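Local coordinates for FAD:protein FMN transferase (Pseudomonas stutzeri ATCC 14405 = CCUG 16156, PDB 5MGY), which probably transfers FMN from FAD to a threonine side chain of a target protein, releasing AMP, with magnesium or manganese as cofactor, at residues Gln136-Asp141 with Leu151-Asn156; Ala92-Ala97 with Ser274-Val279; Asp61-Asn66 with Thr101-Leu106; Glu124-Ala129 with Ser249-Glu254; Asn107-Gly112 with Glu118-Ala123. All coordinates share one frame; numbering follows the deposited sequence.

Contact 2 is buried, and its centre is nearest to that of the chain among the five. It is small-residue packing on helix 267-292, beside the magnesium site. Contact 3 is also buried but quite different: two carboxylates and an amide come together. It touches contact 1, a partly buried group of leucines beside the small three-stranded sheet. Contact 4 is partly buried and contact 5 lies on the surface; both are away from the metal. They share Trp109, with aliphatic and CH-pi packing in place of acids. No contact has a hydrogen bond across its segments. Helix 103-108 joins contacts 3 and 5. Ile253, in the loop of contact 4, packs on helix 267-292 of contact 2.

Contact 1: Gln136-Asp141 with Leu151-Asn156; sequences QHLSID and LQLDFN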
# COMPACT_ATOMS: atom_id res chain seq x y z
N GLN A 136 -6.00 -11.40 15.17
CA GLN A 136 -6.27 -12.78 15.67
C GLN A 136 -7.74 -13.07 15.86
O GLN A 136 -8.13 -14.26 15.86
CB GLN A 136 -5.54 -13.08 17.00
CG GLN A 136 -6.01 -12.38 18.26
CD GLN A 136 -5.47 -10.97 18.45
OE1 GLN A 136 -4.92 -10.36 17.53
NE2 GLN A 136 -5.65 -10.43 19.65
N HIS A 137 -8.53 -12.01 16.08
CA HIS A 137 -9.98 -12.11 16.20
C HIS A 137 -10.78 -12.20 14.87
O HIS A 137 -12.01 -12.33 14.89
CB HIS A 137 -10.45 -10.93 17.01
CG HIS A 137 -10.01 -10.99 18.44
ND1 HIS A 137 -9.30 -9.97 19.04
CD2 HIS A 137 -10.16 -11.96 19.36
CE1 HIS A 137 -9.05 -10.31 20.29
NE2 HIS A 137 -9.56 -11.51 20.50
N LEU A 138 -10.08 -12.15 13.74
CA LEU A 138 -10.68 -12.17 12.44
C LEU A 138 -10.43 -13.52 11.84
O LEU A 138 -9.32 -14.02 11.90
CB LEU A 138 -10.02 -11.11 11.61
CG LEU A 138 -10.50 -10.75 10.23
CD1 LEU A 138 -11.91 -10.26 10.37
CD2 LEU A 138 -9.63 -9.67 9.64
N SER A 139 -11.46 -14.15 11.31
CA SER A 139 -11.28 -15.45 10.66
C SER A 139 -12.21 -15.63 9.46
O SER A 139 -13.24 -14.96 9.31
CB SER A 139 -11.46 -16.58 11.65
OG SER A 139 -12.73 -16.53 12.28
N ILE A 140 -11.82 -16.56 8.59
CA ILE A 140 -12.55 -16.81 7.34
C ILE A 140 -13.18 -18.17 7.48
O ILE A 140 -12.54 -19.10 7.90
CB ILE A 140 -11.61 -16.78 6.15
CG1 ILE A 140 -11.35 -15.37 5.73
CG2 ILE A 140 -12.19 -17.52 4.98
CD1 ILE A 140 -10.05 -15.24 4.92
N ASP A 141 -14.43 -18.29 7.11
CA ASP A 141 -15.13 -19.57 7.22
C ASP A 141 -15.97 -19.73 5.98
O ASP A 141 -17.00 -19.08 5.81
CB ASP A 141 -16.01 -19.62 8.43
CG ASP A 141 -16.49 -20.98 8.70
OD1 ASP A 141 -15.86 -21.65 9.51
OD2 ASP A 141 -17.49 -21.41 8.12
N LEU A 151 -14.81 -5.80 15.66
CA LEU A 151 -13.78 -5.33 14.70
C LEU A 151 -14.27 -4.35 13.64
O LEU A 151 -15.35 -4.50 13.05
CB LEU A 151 -13.12 -6.50 13.94
CG LEU A 151 -12.26 -7.49 14.75
CD1 LEU A 151 -11.69 -8.58 13.86
CD2 LEU A 151 -11.16 -6.80 15.51
N GLN A 152 -13.43 -3.37 13.39
CA GLN A 152 -13.64 -2.56 12.22
C GLN A 152 -12.39 -2.63 11.32
O GLN A 152 -11.28 -2.31 11.75
CB GLN A 152 -14.00 -1.17 12.66
CG GLN A 152 -15.19 -1.21 13.58
CD GLN A 152 -15.84 0.16 13.67
OE1 GLN A 152 -15.28 1.09 14.27
NE2 GLN A 152 -17.02 0.29 13.06
N LEU A 153 -12.61 -3.10 10.10
CA LEU A 153 -11.56 -3.27 9.13
C LEU A 153 -11.30 -2.03 8.33
O LEU A 153 -12.15 -1.16 8.20
CB LEU A 153 -11.92 -4.40 8.20
CG LEU A 153 -12.17 -5.75 8.91
CD1 LEU A 153 -12.31 -6.89 7.91
CD2 LEU A 153 -11.09 -6.05 9.92
N ASP A 154 -10.06 -1.94 7.86
CA ASP A 154 -9.58 -0.87 6.96
C ASP A 154 -8.49 -1.48 6.06
O ASP A 154 -7.51 -2.05 6.53
CB ASP A 154 -9.00 0.33 7.73
CG ASP A 154 -8.73 1.55 6.83
OD1 ASP A 154 -9.12 2.72 7.15
OD2 ASP A 154 -8.15 1.33 5.77
N PHE A 155 -8.65 -1.31 4.76
CA PHE A 155 -7.84 -2.01 3.83
C PHE A 155 -6.82 -1.10 3.16
O PHE A 155 -6.12 -1.53 2.24
CB PHE A 155 -8.77 -2.70 2.77
CG PHE A 155 -9.43 -3.95 3.29
CD1 PHE A 155 -8.70 -5.13 3.49
CD2 PHE A 155 -10.76 -3.93 3.61
CE1 PHE A 155 -9.31 -6.25 4.02
CE2 PHE A 155 -11.38 -5.04 4.14
CZ PHE A 155 -10.65 -6.21 4.35
N ASN A 156 -6.70 0.14 3.64
CA ASN A 156 -5.96 1.20 2.92
C ASN A 156 -4.50 0.89 2.83
O ASN A 156 -3.88 1.24 1.88
CB ASN A 156 -6.16 2.61 3.52
CG ASN A 156 -7.16 3.49 2.75
OD1 ASN A 156 -7.32 3.40 1.54
ND2 ASN A 156 -7.77 4.39 3.46
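Leu138 and Leu151 are the nearest backbone points, with their CA atoms 7.8 Å apart, and no hydrogen bond joins segments 136-141 and 151-156. Side chains span the gap, and the contact is purely apolar. Leu138 is the central residue. With CG anti to its backbone N (chi1 -174°), its side chain lies against both Leu151 and Leu153. Its CB lies 3.8 Å from CD1 of Leu151, and its own CD1 is 3.9 Å from that same methyl. The two leucine side chains cross obliquely, and Leu151 uses a single branch, CD1. That branch also reaches the turn before the strand, where it is 3.9 Å from the carbonyl carbon C of His137. The imidazole of His137 turns off from the contact, and only its CB faces Leu151. Leu153 meets Leu138 differently. Here the two side chains come tip to tip, with CD2 of Leu138 3.9 Å from CD2 of Leu153. Farther along, Asp154 turns back on its own chain. Its OD2 accepts the backbone N of Asn156 at 2.8 Å, which makes an Asx turn just before Ser157 of the magnesium site. The leucine group lies between several elements. Leu145 of strand 144-147 touches both Leu138 and Leu153. Phe65 of helix 61-67 also packs on both, and Val84 of helix 78-93 covers Leu138.

Contact 2: Ala92-Ala97 with Ser274-Val279; sequences ADSDGA and STALMV. With MG (magnesium ion), chain I.
Ser94 and Ala97 lie against one face of helix 267-292, where Ala276 and Val279 receive them. The side chain of Ser94 can be followed outward. Its CB sits 3.8 Å from CB of Ala276. Its OG lies 4.0 Å from the same methyl but is held elsewhere, by hydrogen bonds with Leu90 O and Phe98 N. The torsion puts OG between the backbone N and the carbonyl carbon (chi1 77°), which keeps it close to its own chain. Ala97 is the other point of approach, its CA 5.0 Å from CA of Ala276. Its CB meets both the carbonyl O of Ala276, at 3.7 Å, and CG1 of Val279, at 4.1 Å. Val279 spreads its branches along Ala97, with CG2 3.7 Å from the carbonyl O of Ala97. Small side chains allow this close approach of turn and helix. The turn is a type I' beta turn from Ser94 to Ala97, closed by Ala97 N to Ser94 O, and it follows directly on helix 78-93. Salt bridges from Asp93 to Arg269 and from Asp95 to Arg291 also tie this region to helix 267-292. Thr275 takes almost no part in the packing. Its OG1 binds the magnesium ion at 2.5 Å, together with Ser157 O and Asp271 OD2. The packed helix thus carries part of the magnesium site of this ApbE-family flavin transferase.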
# COMPACT_ATOMS: atom_id res chain seq x y z
N ALA A 92 1.62 -12.00 10.12
CA ALA A 92 2.58 -13.01 10.56
C ALA A 92 4.05 -12.68 10.12
O ALA A 92 4.97 -12.65 10.93
CB ALA A 92 2.15 -14.40 10.10
N ASP A 93 4.26 -12.35 8.86
CA ASP A 93 5.60 -12.06 8.38
C ASP A 93 6.22 -10.80 8.99
O ASP A 93 7.43 -10.71 9.01
CB ASP A 93 5.60 -11.91 6.86
CG ASP A 93 5.12 -13.15 6.14
OD1 ASP A 93 4.93 -14.20 6.81
OD2 ASP A 93 4.90 -13.07 4.90
N SER A 94 5.42 -9.86 9.49
CA SER A 94 5.95 -8.59 10.01
C SER A 94 5.82 -8.46 11.54
O SER A 94 5.72 -7.35 12.04
CB SER A 94 5.23 -7.43 9.33
OG SER A 94 3.94 -7.26 9.88
N ASP A 95 5.78 -9.58 12.26
CA ASP A 95 5.64 -9.60 13.71
C ASP A 95 4.54 -8.69 14.23
O ASP A 95 4.77 -8.01 15.19
CB ASP A 95 6.96 -9.21 14.37
CG ASP A 95 8.07 -10.24 14.14
OD1 ASP A 95 7.80 -11.44 13.96
OD2 ASP A 95 9.24 -9.85 14.15
N GLY A 96 3.37 -8.68 13.57
CA GLY A 96 2.20 -7.87 13.97
C GLY A 96 2.22 -6.38 13.64
O GLY A 96 1.31 -5.63 13.97
N ALA A 97 3.26 -5.91 13.00
CA ALA A 97 3.30 -4.50 12.60
C ALA A 97 2.21 -4.16 11.55
O ALA A 97 1.76 -3.04 11.48
CB ALA A 97 4.69 -4.15 12.08
N SER A 274 5.80 -2.20 3.03
CA SER A 274 5.99 -0.77 3.18
C SER A 274 5.28 -0.16 4.39
O SER A 274 5.88 0.57 5.15
CB SER A 274 5.55 -0.03 1.91
OG SER A 274 5.61 1.34 2.13
N THR A 275 3.99 -0.45 4.55
CA THR A 275 3.24 0.05 5.73
C THR A 275 3.83 -0.45 7.08
O THR A 275 3.82 0.29 8.07
CB THR A 275 1.73 -0.29 5.62
OG1 THR A 275 1.17 0.43 4.52
CG2 THR A 275 0.94 0.10 6.86
N ALA A 276 4.28 -1.70 7.08
CA ALA A 276 4.77 -2.40 8.26
C ALA A 276 6.12 -1.85 8.70
O ALA A 276 6.39 -1.70 9.92
CB ALA A 276 4.95 -3.88 7.95
N LEU A 277 6.96 -1.57 7.70
CA LEU A 277 8.28 -1.03 7.93
C LEU A 277 8.18 0.36 8.51
O LEU A 277 8.93 0.68 9.41
CB LEU A 277 9.12 -1.03 6.64
CG LEU A 277 9.49 -2.43 6.21
CD1 LEU A 277 10.43 -2.40 5.03
CD2 LEU A 277 10.10 -3.23 7.38
N MET A 278 7.23 1.16 8.04
CA MET A 278 7.03 2.50 8.58
C MET A 278 6.43 2.46 10.00
O MET A 278 6.61 3.40 10.78
CB MET A 278 6.13 3.31 7.65
CG MET A 278 5.61 4.63 8.21
SD MET A 278 6.86 5.86 8.59
CE MET A 278 7.24 6.46 6.97
N VAL A 279 5.68 1.41 10.31
CA VAL A 279 5.25 1.24 11.66
C VAL A 279 6.50 1.01 12.46
O VAL A 279 6.72 1.69 13.44
CB VAL A 279 4.23 0.08 11.83
CG1 VAL A 279 4.04 -0.33 13.30
CG2 VAL A 279 2.91 0.48 11.15
MG MG I . 0.26 1.08 2.26

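Contact 3: Asp61-Asn66 with Thr101-Leu106; sequences DVERFN and TLEPLL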
# COMPACT_ATOMS: atom_id res chain seq x y z
N ASP A 61 -19.31 -3.12 1.31
CA ASP A 61 -19.33 -4.41 1.95
C ASP A 61 -18.55 -4.37 3.26
O ASP A 61 -19.03 -4.77 4.32
CB ASP A 61 -18.84 -5.46 0.98
CG ASP A 61 -19.80 -5.61 -0.20
OD1 ASP A 61 -20.85 -6.28 -0.06
OD2 ASP A 61 -19.55 -5.00 -1.25
N VAL A 62 -17.36 -3.80 3.22
CA VAL A 62 -16.59 -3.71 4.43
C VAL A 62 -17.34 -2.90 5.44
O VAL A 62 -17.30 -3.26 6.57
CB VAL A 62 -15.18 -3.16 4.22
CG1 VAL A 62 -15.21 -1.73 3.76
CG2 VAL A 62 -14.39 -3.18 5.50
N GLU A 63 -18.07 -1.85 5.07
CA GLU A 63 -18.87 -1.09 6.10
C GLU A 63 -20.06 -1.84 6.67
O GLU A 63 -20.44 -1.60 7.83
CB GLU A 63 -19.33 0.29 5.65
CG GLU A 63 -18.23 1.36 5.73
CD GLU A 63 -17.80 1.76 7.14
OE1 GLU A 63 -18.57 2.48 7.80
OE2 GLU A 63 -16.67 1.43 7.57
N ARG A 64 -20.65 -2.72 5.87
CA ARG A 64 -21.66 -3.60 6.36
C ARG A 64 -21.07 -4.55 7.44
O ARG A 64 -21.64 -4.69 8.51
CB ARG A 64 -22.27 -4.37 5.20
CG ARG A 64 -23.52 -5.16 5.55
CD ARG A 64 -24.04 -5.94 4.38
NE ARG A 64 -23.28 -7.20 4.18
CZ ARG A 64 -22.51 -7.49 3.13
NH1 ARG A 64 -22.35 -6.58 2.17
NH2 ARG A 64 -21.89 -8.67 3.07
N PHE A 65 -19.92 -5.15 7.14
CA PHE A 65 -19.13 -5.95 8.13
C PHE A 65 -18.73 -5.17 9.38
O PHE A 65 -18.88 -5.64 10.50
CB PHE A 65 -17.87 -6.51 7.50
CG PHE A 65 -17.17 -7.47 8.39
CD1 PHE A 65 -17.71 -8.72 8.63
CD2 PHE A 65 -15.98 -7.12 9.02
CE1 PHE A 65 -17.10 -9.61 9.47
CE2 PHE A 65 -15.36 -8.00 9.86
CZ PHE A 65 -15.92 -9.24 10.09
N ASN A 66 -18.27 -3.95 9.19
CA ASN A 66 -17.85 -3.12 10.32
C ASN A 66 -18.97 -2.74 11.25
O ASN A 66 -18.73 -2.53 12.42
CB ASN A 66 -17.13 -1.83 9.86
CG ASN A 66 -15.78 -2.10 9.26
OD1 ASN A 66 -15.28 -3.23 9.24
ND2 ASN A 66 -15.21 -1.07 8.71
N THR A 101 -7.04 -3.99 11.46
CA THR A 101 -8.08 -3.81 12.41
C THR A 101 -7.90 -2.56 13.22
O THR A 101 -8.35 -2.49 14.36
CB THR A 101 -8.22 -5.03 13.36
OG1 THR A 101 -7.19 -5.09 14.33
CG2 THR A 101 -8.16 -6.28 12.60
N LEU A 102 -7.32 -1.54 12.63
CA LEU A 102 -7.06 -0.33 13.41
C LEU A 102 -8.14 0.72 13.31
O LEU A 102 -8.03 1.78 13.93
CB LEU A 102 -5.71 0.27 13.00
CG LEU A 102 -4.46 -0.31 13.66
CD1 LEU A 102 -4.59 -1.74 14.19
CD2 LEU A 102 -3.33 -0.23 12.65
N GLU A 103 -9.20 0.46 12.56
CA GLU A 103 -10.18 1.52 12.30
C GLU A 103 -10.72 2.23 13.55
O GLU A 103 -10.90 3.43 13.51
CB GLU A 103 -11.33 1.01 11.39
CG GLU A 103 -12.40 2.04 11.02
CD GLU A 103 -12.33 2.66 9.62
OE1 GLU A 103 -11.27 2.91 9.00
OE2 GLU A 103 -13.44 2.98 9.17
N PRO A 104 -10.94 1.49 14.66
CA PRO A 104 -11.35 2.16 15.89
C PRO A 104 -10.29 3.04 16.49
O PRO A 104 -10.65 4.04 17.10
CB PRO A 104 -11.66 1.00 16.84
CG PRO A 104 -11.94 -0.17 15.93
CD PRO A 104 -10.95 0.03 14.82
N LEU A 105 -9.02 2.72 16.33
CA LEU A 105 -8.00 3.62 16.85
C LEU A 105 -7.83 4.77 15.88
O LEU A 105 -7.55 5.90 16.29
CB LEU A 105 -6.67 2.91 17.07
CG LEU A 105 -6.65 1.86 18.15
CD1 LEU A 105 -5.43 0.98 17.95
CD2 LEU A 105 -6.62 2.52 19.50
N LEU A 106 -8.01 4.51 14.59
CA LEU A 106 -7.97 5.61 13.61
C LEU A 106 -9.11 6.63 13.88
O LEU A 106 -8.85 7.81 14.06
CB LEU A 106 -8.02 5.12 12.13
CG LEU A 106 -6.88 4.32 11.49
CD1 LEU A 106 -7.29 3.81 10.09
CD2 LEU A 106 -5.58 5.12 11.47
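Glu63 and Glu103 bring their carboxylates together from two different helices. The side chains cross at about a right angle, with the carboxylate planes turned 52° apart. Their nearest atoms are the two OE2 oxygens, 3.9 Å from each other. The approach is of like charges and is not a bond. Both chains are bent at chi2. In Glu103 the CG is anti to the backbone N (chi1 -179°), which carries the carboxylate out toward helix 61-67. Asn66 stands beside the pair. Its ND2 donates to OE2 of Glu63 at 3.1 Å, coming from above the carboxylate plane, and lies 4.4 Å from OE2 of Glu103. The other end of this amide is held too, because its OD1 accepts the backbone N of Leu153. The amide is thus fixed at both ends, with its NH2 turned toward the acidic pair. An alanine in place of Glu63 would probably leave ND2 of Asn66 without this acceptor and open a gap facing Glu103. A third acid, Asp154, brings its OD1 close to OE1 of Glu103, another approach of like charges. On the far side of helix 61-67, Arg64 NH1 and Asp61 OD1 form a salt bridge of 2.7 Å. The arrangement is a largely buried group of acids between helix 61-67 and the start of helix 103-108, with the side chain of Glu103 about 13 Å from the magnesium ion.

Contact 4: Glu124-Ala129 with Ser249-Glu254; sequences EDISAA and SGQPIE. Unlike the reference sequence in segment 124-129: Ser127 (reference Arg).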
# COMPACT_ATOMS: atom_id res chain seq x y z
N GLU A 124 -7.93 6.23 28.70
CA GLU A 124 -9.07 5.34 28.91
C GLU A 124 -9.71 4.90 27.62
O GLU A 124 -9.94 3.70 27.44
CB GLU A 124 -10.13 6.03 29.77
CG GLU A 124 -9.92 6.02 31.26
CD GLU A 124 -8.55 6.49 31.73
OE1 GLU A 124 -7.98 5.85 32.64
OE2 GLU A 124 -8.09 7.53 31.24
N ASP A 125 -10.03 5.84 26.75
CA ASP A 125 -10.66 5.53 25.45
C ASP A 125 -9.78 4.62 24.57
O ASP A 125 -10.30 3.79 23.83
CB ASP A 125 -10.94 6.81 24.65
CG ASP A 125 -11.90 7.76 25.33
OD1 ASP A 125 -11.64 8.97 25.27
OD2 ASP A 125 -12.91 7.29 25.89
N ILE A 126 -8.46 4.86 24.62
CA ILE A 126 -7.41 4.06 23.95
C ILE A 126 -7.49 2.58 24.37
O ILE A 126 -7.47 1.70 23.52
CB ILE A 126 -5.95 4.64 24.23
CG1 ILE A 126 -5.58 5.76 23.24
CG2 ILE A 126 -4.86 3.56 24.20
CD1 ILE A 126 -4.41 6.66 23.64
N SER A 127 -7.51 2.34 25.69
CA SER A 127 -7.61 1.00 26.27
C SER A 127 -8.87 0.26 25.79
O SER A 127 -8.81 -0.94 25.46
CB SER A 127 -7.61 1.10 27.79
OG SER A 127 -7.72 -0.18 28.39
N ALA A 128 -9.98 1.01 25.70
CA ALA A 128 -11.32 0.54 25.20
C ALA A 128 -11.31 0.22 23.72
O ALA A 128 -11.85 -0.80 23.29
CB ALA A 128 -12.41 1.59 25.47
N ALA A 129 -10.75 1.12 22.92
CA ALA A 129 -10.65 0.88 21.50
C ALA A 129 -9.69 -0.28 21.16
O ALA A 129 -10.00 -1.08 20.31
CB ALA A 129 -10.28 2.17 20.79
N SER A 249 0.93 -0.61 20.73
CA SER A 249 0.52 0.50 21.62
C SER A 249 -0.61 1.22 20.90
O SER A 249 -0.70 1.15 19.70
CB SER A 249 1.68 1.45 21.85
OG SER A 249 2.04 2.04 20.62
N GLY A 250 -1.47 1.91 21.60
CA GLY A 250 -2.54 2.60 20.88
C GLY A 250 -2.11 3.85 20.12
O GLY A 250 -2.82 4.29 19.21
N GLN A 251 -0.94 4.39 20.50
CA GLN A 251 -0.51 5.72 20.08
C GLN A 251 0.19 5.81 18.71
O GLN A 251 0.56 4.78 18.10
CB GLN A 251 0.39 6.32 21.16
CG GLN A 251 -0.33 6.54 22.46
CD GLN A 251 0.49 6.10 23.63
OE1 GLN A 251 0.79 4.92 23.75
NE2 GLN A 251 0.89 7.04 24.48
N PRO A 252 0.39 7.05 18.21
CA PRO A 252 1.20 7.19 17.05
C PRO A 252 2.72 7.05 17.30
O PRO A 252 3.26 7.22 18.45
CB PRO A 252 0.82 8.59 16.53
CG PRO A 252 -0.26 9.11 17.42
CD PRO A 252 -0.06 8.36 18.69
N ILE A 253 3.37 6.74 16.18
CA ILE A 253 4.75 6.44 16.13
C ILE A 253 5.57 7.65 16.51
O ILE A 253 5.23 8.77 16.14
CB ILE A 253 5.17 5.97 14.73
CG1 ILE A 253 4.79 7.00 13.65
CG2 ILE A 253 4.57 4.62 14.43
CD1 ILE A 253 5.64 6.87 12.42
N GLU A 254 6.65 7.38 17.24
CA GLU A 254 7.56 8.40 17.75
C GLU A 254 8.81 8.57 16.92
O GLU A 254 9.40 9.61 16.97
CB GLU A 254 7.96 8.04 19.18
CG GLU A 254 6.77 8.02 20.15
CD GLU A 254 6.90 9.01 21.31
OE1 GLU A 254 7.95 9.11 21.99
OE2 GLU A 254 5.90 9.70 21.54
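Ile126 and Gln251 lie on opposite sides of the indole plane of Trp109, the flat group beside this contact. CD1 of Ile126 and CG of Gln251 both pack against its CZ2, each from its own side. Gly250 O makes a weak hydrogen bond to NE1 of Trp109, tilted out of the plane on the Gln251 side. Directly between the two segments, two aliphatic contacts remain. CG2 of Ile126 is 4.2 Å from CA of Gly250, and CD1 of Ile126 is 4.2 Å from CG of Gln251. With CG1 anti to the carbonyl carbon (chi1 -85°) and CG2 anti to the backbone N, CD1 of Ile126 reaches Gln251 while CG2 faces Gly250. Gly250 has no side chain, and a CB there would be directed at CG2. The CA of Gly250 comes within 5.9 Å of CA of Ile126. Pro252 also packs on the indole, and Leu108 touches Ile126 from helix 103-108. This is plain helix-to-loop packing: helix 123-131 rests through one isoleucine on the loop before strand 257-264, with a tryptophan beside the joint.

Contact 5: Asn107-Gly112 with Glu118-Ala123; sequences NLWGFG and ERVPSA
Leu108 and Trp109 turn their side chains onto Pro121 by different torsions: CG of Leu108 is anti to the backbone N (chi1 -174°), whereas CG of Trp109 is anti to the carbonyl carbon (chi1 -74°). The setting is a helix-loop-helix connection, in which the loop after helix 103-108 folds back on the end of that helix before helix 123-131 begins. Pro121 fits between the two side chains. Its CD stands over one face of the indole, 3.5 Å from the centroid of the six-membered ring and 18° off the ring normal, a CH-pi contact. The proline and the indole cross at about a right angle. The other part of the proline ring meets Leu108, with CG of Leu108 3.5 Å from CG of Pro121. Val120 adds a looser contact, its CG2 4.4 Å from CZ3 of Trp109. Were Trp109 replaced by a serine, CD of Pro121 would probably lose the ring face it rests on, and the returning loop would be less firmly held to the helix end. The backbones also come close at Gly110, whose CA is 5.7 Å from CA of Glu118. Gly110 has a positive phi, and Phe111 N probably bonds to Leu106 O, consistent with a Schellman-type helix end. At the other end of the loop, Ser122 is the N-cap of helix 123-131, its OG 3.0 Å from the backbone N of Asp125.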
# COMPACT_ATOMS: atom_id res chain seq x y z
N ASN A 107 -10.37 6.17 13.94
CA ASN A 107 -11.50 7.05 14.28
C ASN A 107 -11.36 7.71 15.64
O ASN A 107 -11.82 8.82 15.80
CB ASN A 107 -12.83 6.32 14.17
CG ASN A 107 -13.22 6.05 12.71
OD1 ASN A 107 -12.83 6.77 11.79
ND2 ASN A 107 -14.00 5.00 12.49
N LEU A 108 -10.68 7.07 16.58
CA LEU A 108 -10.38 7.70 17.84
C LEU A 108 -9.39 8.83 17.70
O LEU A 108 -9.59 9.88 18.28
CB LEU A 108 -9.82 6.71 18.83
CG LEU A 108 -9.63 7.32 20.20
CD1 LEU A 108 -11.00 7.65 20.77
CD2 LEU A 108 -8.85 6.39 21.11
N TRP A 109 -8.32 8.63 16.95
CA TRP A 109 -7.31 9.67 16.84
C TRP A 109 -7.66 10.70 15.71
O TRP A 109 -6.80 11.49 15.33
CB TRP A 109 -5.89 9.06 16.67
CG TRP A 109 -5.22 8.42 17.93
CD1 TRP A 109 -5.26 7.11 18.29
CD2 TRP A 109 -4.38 9.06 18.88
NE1 TRP A 109 -4.52 6.89 19.43
CE2 TRP A 109 -3.97 8.07 19.82
CE3 TRP A 109 -3.91 10.36 19.02
CZ2 TRP A 109 -3.13 8.36 20.91
CZ3 TRP A 109 -3.10 10.66 20.13
CH2 TRP A 109 -2.71 9.65 21.06
N GLY A 110 -8.87 10.68 15.16
CA GLY A 110 -9.28 11.63 14.11
C GLY A 110 -8.80 11.38 12.67
O GLY A 110 -9.09 12.13 11.74
N PHE A 111 -8.03 10.32 12.47
CA PHE A 111 -7.39 10.07 11.18
C PHE A 111 -8.27 9.30 10.20
O PHE A 111 -7.82 9.00 9.10
CB PHE A 111 -6.06 9.33 11.37
CG PHE A 111 -5.16 9.91 12.47
CD1 PHE A 111 -5.02 11.30 12.67
CD2 PHE A 111 -4.42 9.08 13.26
CE1 PHE A 111 -4.17 11.80 13.67
CE2 PHE A 111 -3.58 9.58 14.25
CZ PHE A 111 -3.45 10.93 14.46
N GLY A 112 -9.51 9.00 10.58
CA GLY A 112 -10.34 8.05 9.84
C GLY A 112 -11.44 8.74 9.05
O GLY A 112 -11.47 9.96 8.95
N GLU A 118 -7.54 15.67 14.58
CA GLU A 118 -6.69 16.53 15.38
C GLU A 118 -7.12 16.64 16.83
O GLU A 118 -7.35 17.71 17.38
CB GLU A 118 -6.66 17.90 14.73
CG GLU A 118 -5.63 17.98 13.62
CD GLU A 118 -5.88 19.06 12.59
OE1 GLU A 118 -6.69 18.72 11.71
OE2 GLU A 118 -5.24 20.17 12.64
N ARG A 119 -7.24 15.49 17.45
CA ARG A 119 -7.69 15.49 18.81
C ARG A 119 -6.91 14.47 19.61
O ARG A 119 -6.56 13.44 19.06
CB ARG A 119 -9.22 15.29 18.77
CG ARG A 119 -9.84 16.12 19.79
CD ARG A 119 -11.21 16.53 19.55
NE ARG A 119 -11.96 16.50 20.78
CZ ARG A 119 -12.52 15.44 21.32
NH1 ARG A 119 -12.21 14.24 20.95
NH2 ARG A 119 -13.30 15.58 22.34
N VAL A 120 -6.57 14.75 20.85
CA VAL A 120 -5.77 13.76 21.59
C VAL A 120 -6.75 13.04 22.50
O VAL A 120 -7.35 13.66 23.35
CB VAL A 120 -4.56 14.30 22.38
CG1 VAL A 120 -4.84 15.65 23.01
CG2 VAL A 120 -4.14 13.29 23.45
N PRO A 121 -6.94 11.74 22.29
CA PRO A 121 -7.80 11.01 23.18
C PRO A 121 -7.04 10.57 24.43
O PRO A 121 -5.79 10.46 24.43
CB PRO A 121 -8.28 9.81 22.32
CG PRO A 121 -7.32 9.70 21.19
CD PRO A 121 -6.46 10.92 21.16
N SER A 122 -7.81 10.31 25.47
CA SER A 122 -7.30 9.92 26.79
C SER A 122 -6.57 8.58 26.78
O SER A 122 -6.42 7.98 25.72
CB SER A 122 -8.47 9.81 27.77
OG SER A 122 -9.27 8.71 27.40
N ALA A 123 -6.11 8.14 27.95
CA ALA A 123 -5.60 6.78 28.13
C ALA A 123 -6.74 5.74 28.39
O ALA A 123 -6.54 4.54 28.25
CB ALA A 123 -4.55 6.76 29.23